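Local coordinates for cutm, flavoprotein of carbon monoxide dehydrogenase (Hydrogenophaga pseudoflava, PDB 1FFV) that binds FAD as the flavoprotein subunit of carbon monoxide dehydrogenase, and probably passes electrons from CO oxidation to an external acceptor, at residues A89-L94 with P173-G178; I130-H135 with A199-K204. All blocks are in the same frame, centred on the assembly; numbering follows the deposited sequence.

Contact 1: residues A89-L94 with P173-G178; sequences ARLPLL and PAFAQG. Unlike the reference sequence in segment 89-94: Ala89 (reference Gln).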
loop_
_atom_site.group_PDB
_atom_site.type_symbol
_atom_site.label_atom_id
_atom_site.label_comp_id
_atom_site.label_asym_id
_atom_site.label_seq_id
_atom_site.Cartn_x
_atom_site.Cartn_y
_atom_site.Cartn_z
ATOM N N ALA C 89 12.827 40.830 40.239
ATOM C CA ALA C 89 13.122 42.028 41.013
ATOM C C ALA C 89 13.811 41.762 42.346
ATOM O O ALA C 89 14.698 42.518 42.746
ATOM C CB ALA C 89 11.841 42.829 41.237
ATOM N N ARG C 90 13.421 40.677 43.011
ATOM C CA ARG C 90 13.952 40.320 44.327
ATOM C C ARG C 90 15.117 39.335 44.354
ATOM O O ARG C 90 15.902 39.334 45.301
ATOM C CB ARG C 90 12.816 39.781 45.200
ATOM C CG ARG C 90 11.628 40.730 45.350
ATOM C CD ARG C 90 11.936 41.857 46.327
ATOM N NE ARG C 90 11.774 43.185 45.741
ATOM C CZ ARG C 90 10.617 43.836 45.669
ATOM N NH1 ARG C 90 9.505 43.284 46.143
ATOM N NH2 ARG C 90 10.579 45.062 45.158
ATOM N N LEU C 91 15.202 38.465 43.349
ATOM C CA LEU C 91 16.271 37.466 43.273
ATOM C C LEU C 91 16.735 37.337 41.829
ATOM O O LEU C 91 16.646 36.258 41.234
ATOM C CB LEU C 91 15.754 36.100 43.746
ATOM C CG LEU C 91 14.968 36.030 45.058
ATOM C CD1 LEU C 91 14.407 34.631 45.258
ATOM C CD2 LEU C 91 15.859 36.441 46.222
ATOM N N PRO C 92 17.238 38.434 41.239
ATOM C CA PRO C 92 17.707 38.414 39.846
ATOM C C PRO C 92 18.632 37.257 39.482
ATOM O O PRO C 92 18.627 36.797 38.336
ATOM C CB PRO C 92 18.392 39.776 39.691
ATOM C CG PRO C 92 18.738 40.170 41.109
ATOM C CD PRO C 92 17.527 39.733 41.867
ATOM N N LEU C 93 19.391 36.767 40.461
ATOM C CA LEU C 93 20.318 35.650 40.252
ATOM C C LEU C 93 19.592 34.393 39.780
ATOM O O LEU C 93 20.010 33.760 38.815
ATOM C CB LEU C 93 21.052 35.309 41.548
ATOM C CG LEU C 93 22.458 34.698 41.543
ATOM C CD1 LEU C 93 22.631 33.874 42.810
ATOM C CD2 LEU C 93 22.737 33.840 40.333
ATOM N N LEU C 94 18.523 34.019 40.481
ATOM C CA LEU C 94 17.773 32.813 40.137
ATOM C C LEU C 94 17.132 32.885 38.760
ATOM O O LEU C 94 17.162 31.911 38.003
ATOM C CB LEU C 94 16.715 32.507 41.197
ATOM C CG LEU C 94 17.227 32.216 42.611
ATOM C CD1 LEU C 94 16.078 31.698 43.467
ATOM C CD2 LEU C 94 18.361 31.194 42.571
ATOM N N PRO C 173 15.743 34.835 51.272
ATOM C CA PRO C 173 15.705 36.265 51.590
ATOM C C PRO C 173 15.875 37.118 50.343
ATOM O O PRO C 173 16.707 36.828 49.487
ATOM C CB PRO C 173 16.870 36.434 52.575
ATOM C CG PRO C 173 17.767 35.279 52.287
ATOM C CD PRO C 173 16.805 34.155 52.034
ATOM N N ALA C 174 15.025 38.125 50.207
ATOM C CA ALA C 174 15.097 39.022 49.064
ATOM C C ALA C 174 16.439 39.739 49.091
ATOM O O ALA C 174 16.954 40.075 50.159
ATOM C CB ALA C 174 13.956 40.034 49.114
ATOM N N PHE C 175 17.030 39.916 47.915
ATOM C CA PHE C 175 18.309 40.597 47.807
ATOM C C PHE C 175 18.153 42.011 48.341
ATOM O O PHE C 175 17.183 42.703 48.014
ATOM C CB PHE C 175 18.751 40.690 46.340
ATOM C CG PHE C 175 19.363 39.427 45.790
ATOM C CD1 PHE C 175 19.346 38.236 46.517
ATOM C CD2 PHE C 175 19.954 39.434 44.526
ATOM C CE1 PHE C 175 19.908 37.075 45.988
ATOM C CE2 PHE C 175 20.515 38.280 43.994
ATOM C CZ PHE C 175 20.493 37.098 44.724
ATOM N N ALA C 176 19.086 42.432 49.186
ATOM C CA ALA C 176 19.052 43.790 49.709
ATOM C C ALA C 176 19.473 44.680 48.536
ATOM O O ALA C 176 20.261 44.252 47.686
ATOM C CB ALA C 176 20.020 43.936 50.875
ATOM N N GLN C 177 18.913 45.887 48.455
ATOM C CA GLN C 177 19.242 46.820 47.372
ATOM C C GLN C 177 20.757 46.986 47.174
ATOM O O GLN C 177 21.497 47.273 48.122
ATOM C CB GLN C 177 18.579 48.182 47.627
ATOM N N GLY C 178 21.209 46.772 45.940
ATOM C CA GLY C 178 22.624 46.893 45.628
ATOM C C GLY C 178 23.404 45.588 45.713
ATOM O O GLY C 178 24.635 45.589 45.626
#
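The ring of Phe175 packs against the short non-helical link at Leu91 that joins helices 85-90 and 92-97. Leu91 CA stands over one ring face, 4.2 Å from the Phe175 centroid and only 4° off the ring normal, a CH-pi contact. Leu93 CB comes at the edge, near the ring plane, 3.7 Å from Phe175 CZ. Pro92 crosses the ring at a slant, its CD 3.6 Å from Phe175 CD2. With chi1 at -79°, CG lies opposite the carbonyl carbon and the ring is sent under Leu91. A backbone hydrogen bond from Phe175 N to Arg90 O, 2.9 Å and 165°, pins the loop to the end of helix 85-90. Leu91 CD2 reaches Pro173 O at 3.4 Å and packs on Phe175 CD1 at 3.9 Å. Contacts on the ring from three successive residues, Leu91 and Leu93 both buried, make this inner part tight. Toward solvent the packing thins: Arg90 lays CD beside Ala174 CB, 3.9 Å away, while its NH1 turns to a salt bridge with Glu65. With an alanine here instead of Phe175, the support under Leu91 CA would probably be lost and a gap opened beside Pro92 and Leu93. An aromatic side chain from the connection between strands 166-173 and 180-186 thus packs on a helix break; Pro92 and Leu93 also touch Trp181, and Leu93 Tyr183, consistent with a junction between the FAD-binding and C-terminal domains.

Contact 2: residues I130-H135 with A199-K204; sequences IAVEAH and AVVMRK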
loop_
_atom_site.group_PDB
_atom_site.type_symbol
_atom_site.label_atom_id
_atom_site.label_comp_id
_atom_site.label_asym_id
_atom_site.label_seq_id
_atom_site.Cartn_x
_atom_site.Cartn_y
_atom_site.Cartn_z
ATOM N N ILE C 130 22.548 27.741 47.884
ATOM C CA ILE C 130 23.515 28.038 48.935
ATOM C C ILE C 130 23.922 29.516 48.841
ATOM O O ILE C 130 23.909 30.240 49.836
ATOM C CB ILE C 130 24.756 27.121 48.811
ATOM C CG1 ILE C 130 24.344 25.663 49.049
ATOM C CG2 ILE C 130 25.854 27.551 49.782
ATOM C CD1 ILE C 130 25.461 24.649 48.874
ATOM N N ALA C 131 24.223 29.976 47.633
ATOM C CA ALA C 131 24.615 31.363 47.432
ATOM C C ALA C 131 23.547 32.372 47.887
ATOM O O ALA C 131 23.878 33.423 48.441
ATOM C CB ALA C 131 24.974 31.596 45.975
ATOM N N VAL C 132 22.274 32.062 47.638
ATOM C CA VAL C 132 21.178 32.955 48.026
ATOM C C VAL C 132 20.681 32.723 49.456
ATOM O O VAL C 132 19.778 33.412 49.924
ATOM C CB VAL C 132 19.975 32.882 47.035
ATOM C CG1 VAL C 132 20.417 33.297 45.633
ATOM C CG2 VAL C 132 19.365 31.480 47.019
ATOM N N GLU C 133 21.269 31.736 50.129
ATOM C CA GLU C 133 20.944 31.394 51.516
ATOM C C GLU C 133 19.520 30.893 51.706
ATOM O O GLU C 133 18.866 31.192 52.710
ATOM C CB GLU C 133 21.212 32.592 52.435
ATOM C CG GLU C 133 22.650 33.058 52.441
ATOM C CD GLU C 133 22.854 34.293 53.296
ATOM O OE1 GLU C 133 23.024 34.152 54.523
ATOM O OE2 GLU C 133 22.845 35.410 52.749
ATOM N N ALA C 134 19.056 30.096 50.753
ATOM C CA ALA C 134 17.711 29.553 50.801
ATOM C C ALA C 134 17.507 28.546 51.923
ATOM O O ALA C 134 18.458 28.043 52.522
ATOM C CB ALA C 134 17.375 28.908 49.471
ATOM N N HIS C 135 16.242 28.296 52.222
ATOM C CA HIS C 135 15.850 27.326 53.228
ATOM C C HIS C 135 14.698 26.549 52.611
ATOM O O HIS C 135 13.914 27.093 51.834
ATOM C CB HIS C 135 15.419 28.013 54.522
ATOM C CG HIS C 135 16.558 28.570 55.316
ATOM N ND1 HIS C 135 17.200 29.741 54.978
ATOM C CD2 HIS C 135 17.170 28.113 56.433
ATOM C CE1 HIS C 135 18.161 29.984 55.852
ATOM N NE2 HIS C 135 18.162 29.012 56.747
ATOM N N ALA C 199 28.501 29.971 41.844
ATOM C CA ALA C 199 27.436 30.907 42.175
ATOM C C ALA C 199 27.969 31.857 43.244
ATOM O O ALA C 199 28.628 31.427 44.197
ATOM C CB ALA C 199 26.210 30.157 42.694
ATOM N N VAL C 200 27.690 33.147 43.068
ATOM C CA VAL C 200 28.132 34.178 44.001
ATOM C C VAL C 200 27.069 35.243 44.264
ATOM O O VAL C 200 26.360 35.674 43.354
ATOM C CB VAL C 200 29.388 34.927 43.460
ATOM C CG1 VAL C 200 29.606 36.235 44.229
ATOM C CG2 VAL C 200 30.626 34.060 43.581
ATOM N N VAL C 201 26.961 35.644 45.528
ATOM C CA VAL C 201 26.071 36.720 45.948
ATOM C C VAL C 201 26.963 37.544 46.872
ATOM O O VAL C 201 27.622 36.986 47.757
ATOM C CB VAL C 201 24.838 36.225 46.744
ATOM C CG1 VAL C 201 23.968 37.412 47.133
ATOM C CG2 VAL C 201 24.020 35.240 45.918
ATOM N N MET C 202 27.050 38.849 46.625
ATOM C CA MET C 202 27.888 39.709 47.454
ATOM C C MET C 202 27.362 41.132 47.626
ATOM O O MET C 202 26.589 41.634 46.806
ATOM C CB MET C 202 29.330 39.759 46.916
ATOM C CG MET C 202 29.552 40.658 45.704
ATOM S SD MET C 202 31.286 40.683 45.131
ATOM C CE MET C 202 31.939 41.826 46.165
ATOM N N ARG C 203 27.764 41.755 48.725
ATOM C CA ARG C 203 27.384 43.126 49.025
ATOM C C ARG C 203 28.657 43.937 49.185
ATOM O O ARG C 203 29.700 43.416 49.587
ATOM C CB ARG C 203 26.520 43.214 50.287
ATOM C CG ARG C 203 25.025 43.100 50.026
ATOM C CD ARG C 203 24.230 43.152 51.326
ATOM N NE ARG C 203 23.656 41.846 51.641
ATOM C CZ ARG C 203 23.725 41.245 52.825
ATOM N NH1 ARG C 203 24.343 41.821 53.849
ATOM N NH2 ARG C 203 23.212 40.032 52.965
ATOM N N LYS C 204 28.551 45.219 48.862
ATOM C CA LYS C 204 29.673 46.143 48.902
ATOM C C LYS C 204 29.438 47.273 49.902
ATOM O O LYS C 204 28.296 47.624 50.209
ATOM C CB LYS C 204 29.880 46.682 47.479
ATOM C CG LYS C 204 30.632 47.985 47.315
ATOM C CD LYS C 204 30.557 48.447 45.856
#
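Ala131, in the last turn of helix 125-131, faces strand 196-205 with its methyl group, and this one CB meets two residues of the strand. It lies 3.8 Å from Ala199 CB and 3.8 Å from Val201 CG2. The small side chains of Ala131 and Ala199 are consistent with the close approach of helix end and strand, the CA atoms of Ala131 and Val200 being 5.7 Å apart. Val201 touches mainly through CG2, with its CB also close to Ala131 O. Its CG1 is anti to the backbone N (chi1 -180°), which leaves CG2 opposite the carbonyl carbon and directed at the helix end. There CG2 sits 3.1 Å from Ala131 O, a close approach of a methyl to a carbonyl oxygen. The same methyl is 4.1 Å from Val132 CG1, and the two valines meet at a slant. In Val132, chi1 of -61° sets CG1 opposite the carbonyl carbon, making it the branch that meets Val201 CG2 and also Leu93 CD1. No hydrogen bond links the segments, and the touching residues are all buried. Glu133, with positive phi (64°), ends the helix in a Schellman motif. Its carboxylate OE2 is 4.6 Å from Arg203 NH2, too far for a contact, although the opposite charges may attract weakly; OE1 instead forms a salt bridge with Arg213. Val201 pairs its backbone with Arg213 on strand 208-217, and Val200 points away from the helix end to pack on helix 264-285. The strand is thus sandwiched between the C-terminal end of helix 125-131 and helix 264-285.

Overall arrangement
Contact 1 is partly buried and mixes one backbone hydrogen bond with aromatic packing, whereas contact 2 is wholly buried and rests on aliphatic packing and a methyl against a carbonyl oxygen, with no hydrogen bond across it. They hold different elements: helices 85-90 and 92-97 with the loop between strands 166-173 and 180-186 in contact 1, helix 125-131 with strand 196-205 in contact 2. Their centres are 9 Å apart and their segments alternate along the chain. They adjoin at Val132 and Val201, where Leu93 CD1 lies 3.6 Å from Val132 CG1 and 3.7 Å from Val201 CG2. Pro173 packs against the backbone oxygens of Val132 and Glu133, so both contacts share one packed region.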